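Local atomic coordinates of restriction endonuclease (Mycobacterium sp., PDB entry 4F0Q), a protein that cuts DNA as a tetrameric, cytosine-methylation-dependent restriction endonuclease, probably pairing a PUA-like, modified-base-recognising N-terminal region with a PDDEXK-type nuclease domain. Residues F115-K119 / T129-R133. Sequence-based numbering, arbitrary orientation.
Sequences FGDHK and TKGNR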
loop_
_atom_site.group_PDB
_atom_site.type_symbol
_atom_site.label_atom_id
_atom_site.label_comp_id
_atom_site.label_asym_id
_atom_site.label_seq_id
_atom_site.Cartn_x
_atom_site.Cartn_y
_atom_site.Cartn_z
ATOM N N PHE A 115 17.327 -6.973 22.191
ATOM C CA PHE A 115 16.968 -6.319 23.445
ATOM C C PHE A 115 18.165 -6.198 24.383
ATOM O O PHE A 115 19.030 -7.075 24.419
ATOM C CB PHE A 115 15.826 -7.068 24.131
ATOM C CG PHE A 115 14.540 -7.046 23.357
ATOM C CD1 PHE A 115 14.272 -8.014 22.403
ATOM C CD2 PHE A 115 13.601 -6.053 23.579
ATOM C CE1 PHE A 115 13.090 -7.994 21.688
ATOM C CE2 PHE A 115 12.418 -6.027 22.868
ATOM C CZ PHE A 115 12.161 -6.999 21.921
ATOM N N GLY A 116 18.202 -5.111 25.146
ATOM C CA GLY A 116 19.327 -4.814 26.015
ATOM C C GLY A 116 19.489 -5.733 27.213
ATOM O O GLY A 116 18.866 -6.792 27.289
ATOM N N ASP A 117 20.329 -5.320 28.158
ATOM C CA ASP A 117 20.652 -6.152 29.312
ATOM C C ASP A 117 20.067 -5.615 30.616
ATOM O O ASP A 117 20.510 -5.991 31.702
ATOM C CB ASP A 117 22.169 -6.313 29.452
ATOM C CG ASP A 117 22.853 -5.033 29.892
ATOM O OD1 ASP A 117 22.394 -3.942 29.497
ATOM O OD2 ASP A 117 23.851 -5.120 30.640
ATOM N N HIS A 118 19.079 -4.733 30.511
ATOM C CA HIS A 118 18.398 -4.220 31.694
ATOM C C HIS A 118 17.625 -5.353 32.359
ATOM O O HIS A 118 16.964 -6.144 31.685
ATOM C CB HIS A 118 17.454 -3.077 31.319
ATOM C CG HIS A 118 16.997 -2.259 32.487
ATOM N ND1 HIS A 118 17.493 -1.002 32.754
ATOM C CD2 HIS A 118 16.091 -2.519 33.458
ATOM C CE1 HIS A 118 16.910 -0.520 33.836
ATOM N NE2 HIS A 118 16.054 -1.422 34.284
ATOM N N LYS A 119 17.717 -5.433 33.681
ATOM C CA LYS A 119 17.103 -6.524 34.427
ATOM C C LYS A 119 15.975 -6.019 35.324
ATOM O O LYS A 119 15.907 -4.828 35.625
ATOM C CB LYS A 119 18.166 -7.252 35.258
ATOM C CG LYS A 119 19.200 -7.990 34.422
ATOM C CD LYS A 119 20.103 -8.848 35.295
ATOM C CE LYS A 119 21.097 -9.633 34.455
ATOM N NZ LYS A 119 21.969 -10.500 35.294
ATOM N N THR A 129 22.896 -0.167 33.292
ATOM C CA THR A 129 23.649 -1.402 33.116
ATOM C C THR A 129 24.781 -1.210 32.111
ATOM O O THR A 129 24.746 -0.286 31.297
ATOM C CB THR A 129 22.738 -2.554 32.648
ATOM O OG1 THR A 129 22.135 -2.211 31.395
ATOM C CG2 THR A 129 21.647 -2.819 33.674
ATOM N N LYS A 130 25.782 -2.083 32.177
ATOM C CA LYS A 130 26.960 -1.992 31.316
ATOM C C LYS A 130 26.597 -2.094 29.838
ATOM O O LYS A 130 26.952 -1.225 29.032
ATOM C CB LYS A 130 27.957 -3.101 31.663
ATOM C CG LYS A 130 28.327 -3.189 33.134
ATOM C CD LYS A 130 29.249 -4.373 33.391
ATOM C CE LYS A 130 29.609 -4.490 34.864
ATOM N NZ LYS A 130 30.535 -5.629 35.121
ATOM N N GLY A 131 25.889 -3.167 29.496
ATOM C CA GLY A 131 25.518 -3.452 28.124
ATOM C C GLY A 131 24.765 -2.326 27.447
ATOM O O GLY A 131 25.130 -1.906 26.351
ATOM N N ASN A 132 23.716 -1.836 28.101
ATOM C CA ASN A 132 22.921 -0.735 27.562
ATOM C C ASN A 132 23.718 0.558 27.428
ATOM O O ASN A 132 23.466 1.358 26.527
ATOM C CB ASN A 132 21.671 -0.504 28.411
ATOM C CG ASN A 132 20.598 -1.538 28.155
ATOM O OD1 ASN A 132 20.840 -2.540 27.489
ATOM N ND2 ASN A 132 19.403 -1.300 28.685
ATOM N N ARG A 133 24.676 0.757 28.328
ATOM C CA ARG A 133 25.556 1.916 28.252
ATOM C C ARG A 133 26.446 1.812 27.018
ATOM O O ARG A 133 26.657 2.799 26.308
ATOM C CB ARG A 133 26.403 2.044 29.520
ATOM C CG ARG A 133 27.368 3.219 29.500
ATOM C CD ARG A 133 28.056 3.420 30.844
ATOM N NE ARG A 133 27.155 3.965 31.856
ATOM C CZ ARG A 133 26.584 3.246 32.817
ATOM N NH1 ARG A 133 26.819 1.944 32.904
ATOM N NH2 ARG A 133 25.781 3.831 33.695
HETATM O O HOH W 1 19.690 -0.430 31.614
#
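The first turn of an α-helix exposes backbone NH groups without partners inside the helix, and a carboxylate from elsewhere in the fold can accept hydrogen bonds from them. D117 does so here, in the loop after strand 111-115, for helix 130-142, whose N-cap is T129. D117 OD2 accepts from N of G131 (3.0 Å) and D117 OD1 from N of N132 (2.9 Å), so the two oxygens span consecutive amides, and the negative charge meets the positive end of the helix dipole. OD1 of D117 also accepts a hydrogen bond from T129 OG1, at 2.6 Å. In return, the backbone N of D117 donates to N132 OD1 (2.9 Å, 155°).

The close approach also depends on two glycines. G131 faces the carboxylate and G116 the amide oxygen of N132; a β-carbon at either place would clash. Beside them, CB of H118 packs 3.7 Å from ND2 of N132. N203 of strand 200-210 bonds weakly to both N132 and H118, tying the helix start to the large sheet of the N-terminal region, which probably reads the modified base. One water completes the network: it donates to T129 OG1 (3.0 Å), accepts weakly from N132 ND2 (3.1 Å) and sits 2.5 Å from H118 ND1.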